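PDB 5N9X: adenylation domain from Streptomyces sp., which belongs to the ANL superfamily of AMP-binding enzymes and holds adenosine-5'-triphosphate and threonine in this structure. Local coordinates for residues L59-A63 against G64-G68; D355-T358 against G359-G362; D437-A440 against A441-H445. One frame throughout, in Å; residues are numbered along the deposited sequence.

Interaction 1. Residues L59-A63 against G64-G68; sequences LLHDA and GVRKG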
loop_
_atom_site.group_PDB
_atom_site.type_symbol
_atom_site.label_atom_id
_atom_site.label_comp_id
_atom_site.label_asym_id
_atom_site.label_seq_id
_atom_site.Cartn_x
_atom_site.Cartn_y
_atom_site.Cartn_z
ATOM N N LEU A 59 -8.968 -28.867 -5.729
ATOM C CA LEU A 59 -9.982 -28.794 -4.679
ATOM C C LEU A 59 -10.981 -27.648 -4.916
ATOM O O LEU A 59 -12.201 -27.838 -4.800
ATOM C CB LEU A 59 -9.340 -28.645 -3.301
ATOM C CG LEU A 59 -10.373 -28.381 -2.200
ATOM C CD1 LEU A 59 -11.171 -29.639 -1.952
ATOM C CD2 LEU A 59 -9.732 -27.897 -0.910
ATOM N N LEU A 60 -10.486 -26.467 -5.258
ATOM C CA LEU A 60 -11.404 -25.355 -5.485
ATOM C C LEU A 60 -12.323 -25.642 -6.669
ATOM O O LEU A 60 -13.537 -25.377 -6.616
ATOM C CB LEU A 60 -10.639 -24.056 -5.702
ATOM C CG LEU A 60 -10.015 -23.528 -4.410
ATOM C CD1 LEU A 60 -8.983 -22.440 -4.719
ATOM C CD2 LEU A 60 -11.081 -23.043 -3.436
ATOM N N HIS A 61 -11.750 -26.196 -7.733
ATOM C CA HIS A 61 -12.552 -26.570 -8.884
ATOM C C HIS A 61 -13.699 -27.503 -8.490
ATOM O O HIS A 61 -14.852 -27.233 -8.834
ATOM C CB HIS A 61 -11.695 -27.226 -9.951
ATOM C CG HIS A 61 -12.407 -27.433 -11.252
ATOM N ND1 HIS A 61 -12.434 -26.478 -12.249
ATOM C CD2 HIS A 61 -13.126 -28.480 -11.719
ATOM C CE1 HIS A 61 -13.125 -26.936 -13.275
ATOM N NE2 HIS A 61 -13.561 -28.147 -12.978
ATOM N N ASP A 62 -13.378 -28.580 -7.764
ATOM C CA ASP A 62 -14.373 -29.552 -7.278
ATOM C C ASP A 62 -15.516 -28.874 -6.510
ATOM O O ASP A 62 -16.680 -29.215 -6.683
ATOM C CB ASP A 62 -13.728 -30.611 -6.360
ATOM C CG ASP A 62 -12.676 -31.463 -7.056
ATOM O OD1 ASP A 62 -12.656 -31.527 -8.303
ATOM O OD2 ASP A 62 -11.862 -32.077 -6.332
ATOM N N ALA A 63 -15.180 -27.916 -5.654
ATOM C CA ALA A 63 -16.187 -27.209 -4.873
ATOM C C ALA A 63 -16.992 -26.225 -5.720
ATOM O O ALA A 63 -17.783 -25.454 -5.192
ATOM C CB ALA A 63 -15.541 -26.485 -3.729
ATOM N N GLY A 64 -16.781 -26.249 -7.028
ATOM C CA GLY A 64 -17.467 -25.335 -7.919
ATOM C C GLY A 64 -16.943 -23.909 -7.870
ATOM O O GLY A 64 -17.694 -22.963 -7.643
ATOM N N VAL A 65 -15.643 -23.755 -8.061
ATOM C CA VAL A 65 -15.088 -22.448 -8.353
ATOM C C VAL A 65 -14.687 -22.451 -9.822
ATOM O O VAL A 65 -14.103 -23.427 -10.299
ATOM C CB VAL A 65 -13.893 -22.130 -7.459
ATOM C CG1 VAL A 65 -13.205 -20.879 -7.941
ATOM C CG2 VAL A 65 -14.353 -21.991 -6.013
ATOM N N ARG A 66 -15.022 -21.384 -10.544
ATOM C CA ARG A 66 -14.726 -21.299 -11.975
ATOM C C ARG A 66 -13.861 -20.087 -12.312
ATOM O O ARG A 66 -13.778 -19.143 -11.532
ATOM C CB ARG A 66 -16.026 -21.242 -12.779
ATOM C CG ARG A 66 -16.667 -22.594 -12.957
ATOM C CD ARG A 66 -15.610 -23.615 -13.320
ATOM N NE ARG A 66 -16.153 -24.961 -13.433
ATOM C CZ ARG A 66 -16.225 -25.823 -12.428
ATOM N NH1 ARG A 66 -15.780 -25.485 -11.224
ATOM N NH2 ARG A 66 -16.739 -27.024 -12.632
ATOM N N LYS A 67 -13.227 -20.109 -13.481
ATOM C CA LYS A 67 -12.489 -18.939 -13.952
ATOM C C LYS A 67 -13.379 -17.690 -13.871
ATOM O O LYS A 67 -14.582 -17.759 -14.117
ATOM C CB LYS A 67 -11.984 -19.161 -15.381
ATOM C CG LYS A 67 -11.431 -17.914 -16.065
ATOM C CD LYS A 67 -10.388 -18.279 -17.120
ATOM C CE LYS A 67 -11.039 -18.749 -18.419
ATOM N NZ LYS A 67 -11.917 -17.682 -18.994
ATOM N N GLY A 68 -12.807 -16.558 -13.474
ATOM C CA GLY A 68 -13.584 -15.330 -13.373
ATOM C C GLY A 68 -14.399 -15.236 -12.099
ATOM O O GLY A 68 -15.044 -14.230 -11.849
#
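A Schellman motif ends helix 46-62, and just beyond it the side chain of Arg-66 folds back onto His-61 of the last turn. Two backbone bonds define the motif: Val-65 N donates to Leu-60 O at 3.0 Å, and Gly-64 N donates to His-61 O at 2.8 Å. Gly-64 is the C-prime residue. Its positive phi of 75° suits glycine, because a CB there would collide with the carbonyl oxygen of Ala-63. Ala-63, the first residue to leave helical angles, is exposed, and its CB lies beside Gly-64 N.

The guanidinium of Arg-66 lies flat on the imidazole of His-61, the two planes only 10° apart and CZ of Arg-66 3.4 Å from CE1 of His-61. With CG of His-61 anti to its backbone N (chi1 -170°), the ring stands where the arginine can lie on it; the arginine chain bends at chi2 and turns its far end back, bringing the flat cation over the ring face. NH1 of Arg-66 is gripped twice, donating to Val-65 O at 2.8 Å and to His-61 O at 3.1 Å. These two bonds fix the rotation of the guanidinium, and its positive charge probably complements the partial negative charge of the helix C-terminus. His-61 O in turn accepts from both Gly-64 N and Arg-66 NH1.

On the buried side Val-65 meets Leu-60, CB to CB at 4.2 Å, an apolar pairing of the kind that commonly accompanies this motif. Leu-60 also packs on Val-134 of strand 133-134, while His-61 touches Pro-153 in a loop. Beyond the stack Arg-66 N is held by the carboxylate of Asp-69, and the chain continues into strand 70-74 of the parallel sheet to which strand 133-134 also belongs.

Interaction 2. Residues D355-T358 against G359-G362; sequences DAAT and GEPG
Glu-360 closes a type II beta turn with Ala-357, using both its backbone and its side chain, in the connection between strands 345-349 and 362-367. The backbone bond is the usual one of such a turn, Glu-360 N to Ala-357 O at 2.9 Å. Gly-359 occupies the third position with phi 78°, which suits glycine since a CB would clash with Thr-358 O.

The side-chain bond runs the other way across the turn: Ala-357 N donates to OE1 of Glu-360 at 2.8 Å, meeting that oxygen on its anti side, 32° out of the carboxylate plane. The first torsion of Glu-360 (chi1 -164°) swings CG away from its own amide, and the extended chain beyond has the length to reach back across the turn. Further polar ties lead to neighbouring strands: Asp-355 forms a salt bridge with Arg-347, and Gly-359 bonds through its backbone to Arg-410.

Van der Waals contact comes from the methyl of Ala-356, which points toward residues 359-362; its CB lies 3.6 Å from OE1 of Glu-360.

One water bridges the two backbone carbonyls, donating to Ala-357 O at 2.9 Å and to Glu-360 O at 2.7 Å.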
loop_
_atom_site.group_PDB
_atom_site.type_symbol
_atom_site.label_atom_id
_atom_site.label_comp_id
_atom_site.label_asym_id
_atom_site.label_seq_id
_atom_site.Cartn_x
_atom_site.Cartn_y
_atom_site.Cartn_z
ATOM N N ASP A 355 -2.906 21.217 -19.631
ATOM C CA ASP A 355 -1.578 20.737 -19.237
ATOM C C ASP A 355 -0.805 21.828 -18.488
ATOM O O ASP A 355 -0.769 22.979 -18.923
ATOM C CB ASP A 355 -0.792 20.266 -20.458
ATOM C CG ASP A 355 -1.368 19.008 -21.059
ATOM O OD1 ASP A 355 -2.204 18.376 -20.383
ATOM O OD2 ASP A 355 -0.979 18.636 -22.187
ATOM N N ALA A 356 -0.197 21.469 -17.362
ATOM C CA ALA A 356 0.417 22.462 -16.480
ATOM C C ALA A 356 1.844 22.827 -16.897
ATOM O O ALA A 356 2.564 21.986 -17.425
ATOM C CB ALA A 356 0.410 21.950 -15.038
ATOM N N ALA A 357 2.255 24.069 -16.644
ATOM C CA ALA A 357 3.638 24.487 -16.906
ATOM C C ALA A 357 4.626 23.852 -15.913
ATOM O O ALA A 357 4.225 23.372 -14.857
ATOM C CB ALA A 357 3.747 26.002 -16.854
ATOM N N THR A 358 5.914 23.862 -16.257
ATOM C CA THR A 358 6.983 23.390 -15.364
ATOM C C THR A 358 7.010 24.169 -14.039
ATOM O O THR A 358 6.913 25.400 -14.022
ATOM C CB THR A 358 8.363 23.489 -16.053
ATOM O OG1 THR A 358 8.448 22.486 -17.069
ATOM C CG2 THR A 358 9.497 23.269 -15.066
ATOM N N GLY A 359 7.127 23.449 -12.925
ATOM C CA GLY A 359 7.070 24.078 -11.619
ATOM C C GLY A 359 5.642 24.396 -11.203
ATOM O O GLY A 359 5.385 24.829 -10.076
ATOM N N GLU A 360 4.692 24.191 -12.104
ATOM C CA GLU A 360 3.301 24.448 -11.755
ATOM C C GLU A 360 2.608 23.176 -11.262
ATOM O O GLU A 360 2.697 22.128 -11.897
ATOM C CB GLU A 360 2.554 25.035 -12.951
ATOM C CG GLU A 360 1.244 25.677 -12.602
ATOM C CD GLU A 360 0.237 25.593 -13.729
ATOM O OE1 GLU A 360 0.640 25.570 -14.918
ATOM O OE2 GLU A 360 -0.966 25.564 -13.411
ATOM N N PRO A 361 1.934 23.266 -10.111
ATOM C CA PRO A 361 1.174 22.156 -9.522
ATOM C C PRO A 361 -0.084 21.839 -10.326
ATOM O O PRO A 361 -0.721 22.766 -10.811
ATOM C CB PRO A 361 0.793 22.677 -8.126
ATOM C CG PRO A 361 1.739 23.810 -7.856
ATOM C CD PRO A 361 2.015 24.422 -9.203
ATOM N N GLY A 362 -0.433 20.566 -10.462
ATOM C CA GLY A 362 -1.686 20.189 -11.087
ATOM C C GLY A 362 -2.036 18.766 -10.716
ATOM O O GLY A 362 -1.259 18.108 -10.023
HETATM O O HOH W 1 4.257 20.767 -13.687
#

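Interaction 3. Residues D437-A440 against A441-H445; sequences DVEA and AVRTH
The guanidinium of Arg-443 has Glu-439 O over one face, and the carboxylate of Glu-439 stands beside it with its plane turned 80° from that of the guanidinium. The two side chains run alongside each other, pointing the same way from one flank of helix 435-443, as the i to i+4 spacing allows. Their salt bridge is long, OE1 of Glu-439 to NH2 of Arg-443 at 3.8 Å, and it is secondary: OE2 of the buried Glu-439 forms a salt bridge with Arg-518 and accepts a hydrogen bond from Val-453 N, while NE of Arg-443 pairs with Asp-450 in another salt bridge. A bend at chi3 (-141°) carries the guanidinium back along the helix, where NH1 of Arg-443 passes Ala-440 CA at 3.8 Å, a contact and not a bond.

Beneath the charged pair the backbone keeps the alpha-helical pattern. Arg-443 N donates to Glu-439 O at 2.8 Å, in the carbonyl plane and nearly straight at 167°. Toward the C-terminal end Thr-444 N still reaches Ala-440 O at 2.9 Å, although that bond is more bent.

Val-438, Ala-441 and Val-442 supply the apolar packing, as their compact hydrocarbon side chains suit; the methyl of Ala-441 fits close against the backbone, its CB 3.4 Å from Val-438 O. His-445, farther along the chain, meets the ring of His-488 edge-to-face. Val-438 reaches Val-453 of strand 450-457, and the helix packs against both that strand and helix 482-492 through Val-442, which touches Ala-451 of the strand and Leu-485 and Val-489 of the helix.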
loop_
_atom_site.group_PDB
_atom_site.type_symbol
_atom_site.label_atom_id
_atom_site.label_comp_id
_atom_site.label_asym_id
_atom_site.label_seq_id
_atom_site.Cartn_x
_atom_site.Cartn_y
_atom_site.Cartn_z
ATOM N N ASP A 437 -0.012 21.023 4.954
ATOM C CA ASP A 437 0.967 22.012 5.453
ATOM C C ASP A 437 0.822 22.327 6.941
ATOM O O ASP A 437 1.820 22.537 7.647
ATOM C CB ASP A 437 0.854 23.327 4.687
ATOM C CG ASP A 437 1.327 23.221 3.250
ATOM O OD1 ASP A 437 1.677 22.104 2.791
ATOM O OD2 ASP A 437 1.312 24.273 2.567
ATOM N N VAL A 438 -0.418 22.391 7.416
ATOM C CA VAL A 438 -0.672 22.600 8.843
ATOM C C VAL A 438 -0.101 21.442 9.630
ATOM O O VAL A 438 0.501 21.611 10.701
ATOM C CB VAL A 438 -2.167 22.696 9.163
ATOM C CG1 VAL A 438 -2.362 23.349 10.513
ATOM C CG2 VAL A 438 -2.895 23.436 8.052
ATOM N N GLU A 439 -0.324 20.260 9.072
ATOM C CA GLU A 439 0.076 19.017 9.688
ATOM C C GLU A 439 1.586 19.054 9.878
ATOM O O GLU A 439 2.079 18.828 10.977
ATOM C CB GLU A 439 -0.350 17.825 8.815
ATOM C CG GLU A 439 -1.658 17.140 9.193
ATOM C CD GLU A 439 -2.255 16.334 8.019
ATOM O OE1 GLU A 439 -1.481 15.705 7.247
ATOM O OE2 GLU A 439 -3.501 16.337 7.866
ATOM N N ALA A 440 2.311 19.351 8.804
ATOM C CA ALA A 440 3.767 19.412 8.863
ATOM C C ALA A 440 4.218 20.471 9.855
ATOM O O ALA A 440 5.169 20.248 10.600
ATOM C CB ALA A 440 4.359 19.691 7.488
ATOM N N ALA A 441 3.532 21.610 9.874
ATOM C CA ALA A 441 3.872 22.666 10.824
ATOM C C ALA A 441 3.698 22.187 12.270
ATOM O O ALA A 441 4.497 22.538 13.140
ATOM C CB ALA A 441 3.037 23.917 10.570
ATOM N N VAL A 442 2.655 21.411 12.538
ATOM C CA VAL A 442 2.488 20.857 13.867
ATOM C C VAL A 442 3.605 19.841 14.138
ATOM O O VAL A 442 4.226 19.863 15.197
ATOM C CB VAL A 442 1.086 20.213 14.044
ATOM C CG1 VAL A 442 1.030 19.375 15.318
ATOM C CG2 VAL A 442 -0.003 21.298 14.079
ATOM N N ARG A 443 3.898 18.987 13.162
ATOM C CA ARG A 443 4.986 18.012 13.288
ATOM C C ARG A 443 6.372 18.641 13.558
ATOM O O ARG A 443 7.253 18.009 14.143
ATOM C CB ARG A 443 5.050 17.145 12.027
ATOM C CG ARG A 443 4.258 15.863 12.122
ATOM C CD ARG A 443 4.481 14.985 10.899
ATOM N NE ARG A 443 3.235 14.340 10.496
ATOM C CZ ARG A 443 2.537 14.704 9.424
ATOM N NH1 ARG A 443 2.976 15.695 8.650
ATOM N NH2 ARG A 443 1.407 14.088 9.128
ATOM N N THR A 444 6.541 19.887 13.136
ATOM C CA THR A 444 7.762 20.662 13.381
ATOM C C THR A 444 8.096 20.760 14.875
ATOM O O THR A 444 9.241 20.987 15.249
ATOM C CB THR A 444 7.631 22.074 12.740
ATOM O OG1 THR A 444 8.090 22.020 11.389
ATOM C CG2 THR A 444 8.432 23.107 13.454
ATOM N N HIS A 445 7.120 20.517 15.739
ATOM C CA HIS A 445 7.410 20.500 17.176
ATOM C C HIS A 445 8.170 19.236 17.596
ATOM O O HIS A 445 7.659 18.135 17.466
ATOM C CB HIS A 445 6.121 20.622 17.993
ATOM C CG HIS A 445 6.350 20.961 19.430
ATOM N ND1 HIS A 445 6.863 20.060 20.338
ATOM C CD2 HIS A 445 6.149 22.108 20.112
ATOM C CE1 HIS A 445 6.957 20.638 21.520
ATOM N NE2 HIS A 445 6.527 21.880 21.411
#

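The three contacts follow one another along the chain, and none touches another. Interaction 1 lies far from the other two, its centre about 50 Å from that of interaction 2 and about 52 Å from that of interaction 3, on the opposite side of the chain's centre. Interactions 2 and 3 are closer, with nearest atoms about 10 Å apart, although the first belongs to the AMP-binding part of the enzyme and the second to its C-terminal domain. As for the nucleotide, the side chain of Pro-361 is about 14 Å from the bound ATP, and that of Glu-439 is about 11 Å from it and about 14 Å from the magnesium ion.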